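Local coordinates for protein hypoxanthine-guanine-xanthine phosphoribosyltransferase (Tritrichomonas foetus, PDB 1HGX) that catalyses the transfer of a phosphoribosyl group onto hypoxanthine, guanine or xanthine, salvaging host purine bases as nucleotides for a parasite that cannot make them de novo, at residues Y35-P40 with D61-E65; D106-Y112 with K139-V143; K127-D133 with I145-V151. All blocks are in the same frame, centred on the assembly; numbering follows the deposited sequence.

Interaction 1: residues Y35-P40 with D61-E65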
# COMPACT_ATOMS: atom_id res chain seq x y z
N TYR A 35 13.61 15.26 -4.00
CA TYR A 35 13.99 13.85 -4.14
C TYR A 35 14.29 13.26 -5.52
O TYR A 35 14.77 12.12 -5.61
CB TYR A 35 12.91 12.98 -3.48
CG TYR A 35 12.83 13.16 -1.98
CD1 TYR A 35 13.81 12.64 -1.14
CD2 TYR A 35 11.77 13.86 -1.41
CE1 TYR A 35 13.74 12.80 0.23
CE2 TYR A 35 11.69 14.03 -0.03
CZ TYR A 35 12.68 13.51 0.79
OH TYR A 35 12.62 13.68 2.15
N GLU A 36 14.06 14.02 -6.57
CA GLU A 36 14.25 13.54 -7.92
C GLU A 36 15.57 12.80 -8.21
O GLU A 36 15.56 11.70 -8.78
CB GLU A 36 14.08 14.71 -8.88
CG GLU A 36 13.95 14.34 -10.33
CD GLU A 36 13.54 15.52 -11.17
OE1 GLU A 36 13.98 16.66 -10.87
OE2 GLU A 36 12.75 15.33 -12.12
N ASP A 37 16.69 13.37 -7.81
CA ASP A 37 17.97 12.74 -8.08
C ASP A 37 18.58 12.08 -6.85
O ASP A 37 19.75 11.73 -6.85
CB ASP A 37 18.94 13.77 -8.67
CG ASP A 37 19.28 14.89 -7.69
OD1 ASP A 37 18.40 15.31 -6.90
OD2 ASP A 37 20.44 15.36 -7.71
N LYS A 38 17.76 11.84 -5.84
CA LYS A 38 18.26 11.27 -4.60
C LYS A 38 18.07 9.78 -4.33
O LYS A 38 18.61 9.28 -3.34
CB LYS A 38 17.72 12.08 -3.43
CG LYS A 38 18.36 13.46 -3.32
CD LYS A 38 17.89 14.20 -2.08
CE LYS A 38 18.64 15.52 -1.92
NZ LYS A 38 18.45 16.39 -3.11
N ASN A 39 17.34 9.07 -5.19
CA ASN A 39 17.07 7.64 -5.00
C ASN A 39 16.76 7.39 -3.53
O ASN A 39 17.42 6.60 -2.85
CB ASN A 39 18.27 6.79 -5.42
CG ASN A 39 17.97 5.31 -5.36
OD1 ASN A 39 18.86 4.49 -5.12
ND2 ASN A 39 16.71 4.94 -5.56
N PRO A 40 15.71 8.06 -3.01
CA PRO A 40 15.33 7.91 -1.60
C PRO A 40 14.60 6.64 -1.23
O PRO A 40 14.01 5.97 -2.07
CB PRO A 40 14.41 9.11 -1.40
CG PRO A 40 13.63 9.10 -2.69
CD PRO A 40 14.75 8.92 -3.72
N ASP A 61 7.68 10.43 -10.65
CA ASP A 61 8.32 9.96 -11.87
C ASP A 61 9.84 9.84 -11.78
O ASP A 61 10.55 10.35 -12.64
CB ASP A 61 7.92 10.90 -13.01
CG ASP A 61 8.14 10.30 -14.37
OD1 ASP A 61 8.00 9.06 -14.52
OD2 ASP A 61 8.45 11.07 -15.31
N PHE A 62 10.34 9.17 -10.75
CA PHE A 62 11.78 8.98 -10.58
C PHE A 62 12.08 7.72 -9.78
O PHE A 62 11.17 7.12 -9.19
CB PHE A 62 12.45 10.21 -9.95
CG PHE A 62 11.82 10.66 -8.65
CD1 PHE A 62 12.20 10.10 -7.44
CD2 PHE A 62 10.88 11.69 -8.64
CE1 PHE A 62 11.65 10.55 -6.24
CE2 PHE A 62 10.32 12.15 -7.44
CZ PHE A 62 10.71 11.58 -6.23
N GLN A 63 13.33 7.27 -9.81
CA GLN A 63 13.73 6.07 -9.09
C GLN A 63 13.68 6.31 -7.59
O GLN A 63 14.21 7.30 -7.08
CB GLN A 63 15.15 5.67 -9.51
CG GLN A 63 15.64 4.39 -8.90
CD GLN A 63 17.04 4.04 -9.38
OE1 GLN A 63 17.91 4.89 -9.46
NE2 GLN A 63 17.25 2.78 -9.70
N LEU A 64 13.01 5.41 -6.88
CA LEU A 64 12.87 5.50 -5.43
C LEU A 64 12.70 4.08 -4.91
O LEU A 64 12.30 3.19 -5.66
CB LEU A 64 11.65 6.35 -5.06
CG LEU A 64 10.27 5.94 -5.60
CD1 LEU A 64 9.56 4.98 -4.64
CD2 LEU A 64 9.45 7.20 -5.80
N GLU A 65 13.01 3.85 -3.64
CA GLU A 65 12.92 2.52 -3.07
C GLU A 65 11.88 2.47 -1.97
O GLU A 65 12.05 3.10 -0.93
CB GLU A 65 14.29 2.14 -2.53
CG GLU A 65 14.40 0.75 -1.95
CD GLU A 65 15.84 0.28 -1.85
OE1 GLU A 65 16.76 1.10 -2.08
OE2 GLU A 65 16.04 -0.91 -1.56
O HOH W 1 16.03 9.26 -7.69
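The ring of F62 lies face-on against the backbone of Y35 and E36. E36 CA sits 3.9 Å from the ring centroid, over the middle of the face, a CH-pi contact, while the carbonyl carbon of Y35 covers the same face nearer the rim. With chi1 at 54°, F62 CG stands between its own N and carbonyl carbon, which turns the ring back over the end of helix 17-35. P40 CD comes to the ring edge, and Y35 CB lies 3.8 Å from F62 CZ. In this type I phosphoribosyltransferase fold the two loops lead into the neighbouring parallel strands 41-45 and 65-72, and their pairing begins here: E65 N donates to P40 O at 2.8 Å, almost straight at 174°. A water binds the loops just before that point, donating to E36 O and to Q63 O and accepting from N39 N. The N39 and Q63 side chains cross obliquely, amide planes 31° apart, with N39 ND2 3.6 Å from Q63 CG. Q63 NE2 itself is bonded to H165 O of the second subunit, and E65 OE1 forms a salt bridge with R96.

Interaction 2: residues D106-Y112 with K139-V143. With 5GP (guanosine-5'-monophosphate), chain C.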
# COMPACT_ATOMS: atom_id res chain seq x y z
N ASP A 106 -0.93 13.14 15.90
CA ASP A 106 -1.78 13.62 16.97
C ASP A 106 -0.93 14.31 18.04
O ASP A 106 -0.64 15.49 17.93
CB ASP A 106 -2.57 12.44 17.54
CG ASP A 106 -3.68 12.86 18.49
OD1 ASP A 106 -3.74 14.03 18.91
OD2 ASP A 106 -4.51 11.98 18.83
N THR A 107 -0.52 13.58 19.08
CA THR A 107 0.30 14.18 20.13
C THR A 107 1.76 14.26 19.72
O THR A 107 2.55 14.96 20.36
CB THR A 107 0.23 13.38 21.43
OG1 THR A 107 0.86 12.11 21.25
CG2 THR A 107 -1.22 13.18 21.86
N GLY A 108 2.12 13.51 18.68
CA GLY A 108 3.49 13.51 18.21
C GLY A 108 4.36 12.42 18.81
O GLY A 108 5.49 12.23 18.38
N LEU A 109 3.83 11.67 19.78
CA LEU A 109 4.60 10.60 20.42
C LEU A 109 5.13 9.54 19.45
O LEU A 109 6.32 9.23 19.46
CB LEU A 109 3.77 9.93 21.52
CG LEU A 109 4.38 8.71 22.21
CD1 LEU A 109 5.64 9.09 22.97
CD2 LEU A 109 3.37 8.09 23.14
N THR A 110 4.24 8.96 18.64
CA THR A 110 4.64 7.93 17.69
C THR A 110 5.77 8.38 16.75
O THR A 110 6.81 7.72 16.67
CB THR A 110 3.44 7.45 16.85
OG1 THR A 110 2.37 7.04 17.72
CG2 THR A 110 3.84 6.25 16.00
N MET A 111 5.59 9.51 16.09
CA MET A 111 6.59 10.03 15.17
C MET A 111 7.88 10.43 15.88
O MET A 111 8.98 10.23 15.36
CB MET A 111 6.02 11.20 14.36
CG MET A 111 6.86 11.60 13.15
SD MET A 111 7.26 10.21 12.05
CE MET A 111 5.68 9.48 11.78
N TYR A 112 7.76 10.99 17.08
CA TYR A 112 8.95 11.40 17.83
C TYR A 112 9.84 10.18 18.11
O TYR A 112 11.05 10.23 17.97
CB TYR A 112 8.54 12.10 19.14
CG TYR A 112 9.70 12.41 20.06
CD1 TYR A 112 10.44 13.57 19.90
CD2 TYR A 112 10.05 11.54 21.08
CE1 TYR A 112 11.52 13.86 20.74
CE2 TYR A 112 11.12 11.81 21.92
CZ TYR A 112 11.85 12.98 21.75
OH TYR A 112 12.92 13.27 22.57
N LYS A 139 1.85 20.45 21.01
CA LYS A 139 1.99 19.00 21.07
C LYS A 139 2.96 18.61 22.18
O LYS A 139 3.80 19.41 22.59
CB LYS A 139 2.46 18.44 19.73
CG LYS A 139 1.40 18.52 18.63
CD LYS A 139 1.84 17.76 17.40
CE LYS A 139 0.98 18.13 16.20
NZ LYS A 139 -0.44 17.78 16.38
N ALA A 140 2.83 17.38 22.65
CA ALA A 140 3.69 16.85 23.70
C ALA A 140 5.12 16.75 23.18
O ALA A 140 6.08 16.88 23.96
CB ALA A 140 3.19 15.48 24.14
N TYR A 141 5.27 16.53 21.88
CA TYR A 141 6.59 16.42 21.27
C TYR A 141 6.68 17.29 20.03
O TYR A 141 5.79 17.28 19.17
CB TYR A 141 6.89 14.96 20.92
CG TYR A 141 6.68 14.05 22.09
CD1 TYR A 141 5.42 13.53 22.37
CD2 TYR A 141 7.73 13.74 22.95
CE1 TYR A 141 5.20 12.75 23.49
CE2 TYR A 141 7.52 12.96 24.08
CZ TYR A 141 6.25 12.46 24.34
OH TYR A 141 6.02 11.69 25.45
N ASP A 142 7.77 18.04 19.94
CA ASP A 142 8.02 18.95 18.83
C ASP A 142 8.56 18.21 17.61
O ASP A 142 9.77 18.23 17.33
CB ASP A 142 9.02 20.04 19.27
CG ASP A 142 9.00 21.26 18.36
OD1 ASP A 142 8.22 21.30 17.37
OD2 ASP A 142 9.76 22.20 18.65
N VAL A 143 7.66 17.56 16.88
CA VAL A 143 8.02 16.81 15.68
C VAL A 143 8.08 17.72 14.44
O VAL A 143 7.11 18.42 14.13
CB VAL A 143 6.99 15.68 15.41
CG1 VAL A 143 7.32 14.94 14.12
CG2 VAL A 143 6.97 14.72 16.58
P 5GP C . 0.32 10.27 18.28
O1P 5GP C . 0.74 11.36 17.38
O2P 5GP C . 1.43 9.40 18.67
O3P 5GP C . -0.49 10.78 19.40
O5' 5GP C . -0.76 9.47 17.48
C5' 5GP C . -0.72 9.20 16.09
C4' 5GP C . -1.17 7.81 15.88
O4' 5GP C . -2.55 7.60 16.24
C3' 5GP C . -1.04 7.39 14.45
O3' 5GP C . -0.88 5.98 14.49
C2' 5GP C . -2.39 7.72 13.96
O2' 5GP C . -2.68 6.94 12.81
C1' 5GP C . -3.36 7.39 15.09
N9 5GP C . -4.49 8.40 15.11
C8 5GP C . -4.45 9.68 15.65
N7 5GP C . -5.54 10.37 15.48
C5 5GP C . -6.40 9.53 14.77
C6 5GP C . -7.68 9.81 14.20
O6 5GP C . -8.38 10.81 14.37
N1 5GP C . -8.14 8.79 13.38
C2 5GP C . -7.45 7.61 13.13
N2 5GP C . -8.08 6.68 12.41
N3 5GP C . -6.25 7.32 13.69
C4 5GP C . -5.75 8.33 14.48
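The phosphate-binding loop of the phosphoribosyltransferases, which here leads into helix 109-119, is backed by the loop 139-143. On its inner side the loop holds the 5'-phosphate of GMP with six hydrogen bonds. D106 N and G108 N donate to O1P, T107 N and T107 OG1 to O3P, and T110 N and T110 OG1 to O2P. The bond from T107 OG1 to O3P is the shortest of these, at 2.6 Å, and chi1 of 67° tucks this hydroxyl between the residue's own N and carbonyl carbon. The helix N-terminus, with G108 as N-cap, points at the phosphate and probably helps to stabilise its negative charge. D106 probably serves as the proton acceptor in catalysis.

On the outer side K139 runs along the loop and bends at its last torsion, bringing NZ 2.8 Å from D106 O, in the carbonyl plane. The same amine is hydrogen-bonded to K134 O and forms a salt bridge with D133, so three oxygens fix it. T107 O receives two weak bonds, from A140 N and Y141 N. G108 passes close to this loop, its O 3.4 Å from V143 CG2. The Y141 side chain lies alongside L109, its CZ 3.7 Å from L109 CD1, and Y141 CD2 sits above one face of the Y112 ring, toward the rim; the ring planes are 31° apart. M111 CG meets V143 CG1 at 3.5 Å, the two side chains crossing at about a right angle.

The M111 side chain also touches V100 and E102 of strand 97-102, while the 139-143 loop links strand 132-134 to strand 147-152.

Interaction 3: residues K127-D133 with I145-V151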
# COMPACT_ATOMS: atom_id res chain seq x y z
N LYS A 127 13.25 13.17 6.59
CA LYS A 127 12.13 14.10 6.58
C LYS A 127 10.81 13.37 6.77
O LYS A 127 10.71 12.15 6.58
CB LYS A 127 12.09 14.89 5.27
CG LYS A 127 13.24 15.85 5.11
CD LYS A 127 13.10 16.68 3.86
CE LYS A 127 14.25 17.65 3.76
NZ LYS A 127 14.18 18.51 2.55
N VAL A 128 9.78 14.13 7.13
CA VAL A 128 8.47 13.59 7.40
C VAL A 128 7.42 14.20 6.51
O VAL A 128 7.40 15.42 6.30
CB VAL A 128 8.05 13.85 8.90
CG1 VAL A 128 6.59 13.41 9.15
CG2 VAL A 128 8.97 13.09 9.83
N CYS A 129 6.55 13.34 5.98
CA CYS A 129 5.44 13.73 5.13
C CYS A 129 4.19 13.10 5.74
O CYS A 129 4.06 11.88 5.79
CB CYS A 129 5.64 13.22 3.70
SG CYS A 129 4.23 13.56 2.61
N THR A 130 3.28 13.93 6.23
CA THR A 130 2.06 13.41 6.83
C THR A 130 0.82 13.88 6.07
O THR A 130 0.79 15.00 5.54
CB THR A 130 1.97 13.78 8.35
OG1 THR A 130 0.92 13.03 8.97
CG2 THR A 130 1.74 15.28 8.55
N LEU A 131 -0.17 13.01 5.94
CA LEU A 131 -1.39 13.38 5.24
C LEU A 131 -2.10 14.44 6.08
O LEU A 131 -2.51 15.48 5.56
CB LEU A 131 -2.29 12.16 5.05
CG LEU A 131 -3.38 12.11 3.96
CD1 LEU A 131 -4.67 11.65 4.59
CD2 LEU A 131 -3.58 13.42 3.22
N CYS A 132 -2.20 14.19 7.38
CA CYS A 132 -2.87 15.12 8.29
C CYS A 132 -2.10 15.43 9.54
O CYS A 132 -1.30 14.62 10.02
CB CYS A 132 -4.24 14.58 8.73
SG CYS A 132 -5.49 14.40 7.47
N ASP A 133 -2.34 16.62 10.06
CA ASP A 133 -1.76 17.04 11.32
C ASP A 133 -2.96 17.48 12.15
O ASP A 133 -3.67 18.41 11.77
CB ASP A 133 -0.80 18.21 11.14
CG ASP A 133 -0.16 18.64 12.44
OD1 ASP A 133 -0.12 17.83 13.39
OD2 ASP A 133 0.32 19.78 12.51
N ILE A 145 7.65 18.67 10.87
CA ILE A 145 6.84 18.14 9.76
C ILE A 145 7.23 18.92 8.52
O ILE A 145 6.94 20.11 8.41
CB ILE A 145 5.34 18.34 10.05
CG1 ILE A 145 4.97 17.62 11.35
CG2 ILE A 145 4.50 17.84 8.87
CD1 ILE A 145 3.56 17.88 11.82
N ASP A 146 7.91 18.26 7.59
CA ASP A 146 8.36 18.93 6.38
C ASP A 146 7.30 19.08 5.31
O ASP A 146 7.29 20.07 4.59
CB ASP A 146 9.58 18.23 5.82
CG ASP A 146 10.62 18.02 6.87
OD1 ASP A 146 11.39 18.96 7.13
OD2 ASP A 146 10.63 16.93 7.49
N TYR A 147 6.42 18.09 5.18
CA TYR A 147 5.36 18.14 4.19
C TYR A 147 4.11 17.69 4.90
O TYR A 147 4.13 16.70 5.61
CB TYR A 147 5.65 17.18 3.03
CG TYR A 147 7.02 17.34 2.44
CD1 TYR A 147 7.28 18.35 1.51
CD2 TYR A 147 8.07 16.52 2.85
CE1 TYR A 147 8.56 18.54 0.99
CE2 TYR A 147 9.35 16.70 2.34
CZ TYR A 147 9.60 17.71 1.42
OH TYR A 147 10.87 17.90 0.95
N CYS A 148 3.02 18.43 4.73
CA CYS A 148 1.76 18.11 5.38
C CYS A 148 0.60 18.39 4.45
O CYS A 148 0.54 19.45 3.83
CB CYS A 148 1.60 18.92 6.67
SG CYS A 148 0.03 18.69 7.56
N GLY A 149 -0.28 17.40 4.29
CA GLY A 149 -1.43 17.57 3.43
C GLY A 149 -2.46 18.56 3.96
O GLY A 149 -2.71 19.59 3.33
N PHE A 150 -3.01 18.28 5.14
CA PHE A 150 -4.05 19.12 5.74
C PHE A 150 -3.94 19.20 7.26
O PHE A 150 -3.50 18.25 7.92
CB PHE A 150 -5.45 18.53 5.47
CG PHE A 150 -5.70 18.13 4.04
CD1 PHE A 150 -6.14 19.07 3.11
CD2 PHE A 150 -5.56 16.81 3.64
CE1 PHE A 150 -6.43 18.69 1.80
CE2 PHE A 150 -5.85 16.42 2.34
CZ PHE A 150 -6.28 17.36 1.42
N VAL A 151 -4.39 20.31 7.82
CA VAL A 151 -4.43 20.47 9.26
C VAL A 151 -5.88 20.15 9.58
O VAL A 151 -6.80 20.74 9.02
CB VAL A 151 -4.05 21.87 9.70
CG1 VAL A 151 -4.37 22.06 11.19
CG2 VAL A 151 -2.55 22.07 9.46
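V128 N donates to D146 OD2 at 2.9 Å and 167°, meeting the anti lone pair of that oxygen, so a carboxylate takes the place of a backbone partner just before the strands pair. V128 O in turn accepts from Y147 N. Beyond it the ladder is parallel: T130 N bonds to Y147 O, with the donor tilted 26° from the carbonyl plane, and G149 N to T130 O. Both chains turn a corner together, at L131 and G149, and the pairing resumes as F150 N reaches L131 O and D133 N reaches F150 O. T130 OG1 spans the bend by donating to C132 O at 2.9 Å, its chi1 of -168° leaving CG2 to meet C148 SG and I145 CG2. That face continues with C148 SG 3.7 Å from D133 CB. On the face of C129 and Y147, Y147 CB packs on C129 SG; at the corner the L131 side chain runs alongside F150, CD2 3.9 Å from F150 CE2. Strand 97-102 pairs with the other edge of strand 125-130; helix 17-35 covers Y147 and F150, with R23 bonded to C148 O and G149 O, and strand 104-105 lies against T130, D133 and I145.

Overall arrangement
The three contacts follow the sheet from its dimer-facing loops to the nucleotide. Interactions 1 and 3, with centres 19 Å apart, meet where Y35 OH lies 3.4 Å from K127 CB, so the Y35 side chain, at the end of helix 17-35, belongs to one contact and packs against the other. Interactions 2 and 3 are closer, 13 Å between centres; K139 NZ to D133 OD1, at 3.0 Å, joins the bent strands to the lysine that backs the phosphate loop, and M111 SD packs on V128 CG2. Interaction 2 alone touches GMP. The side chain of D133 is about 8 Å from the bound GMP. Interaction 1, 28 Å from interaction 2 between centres, faces the second subunit instead.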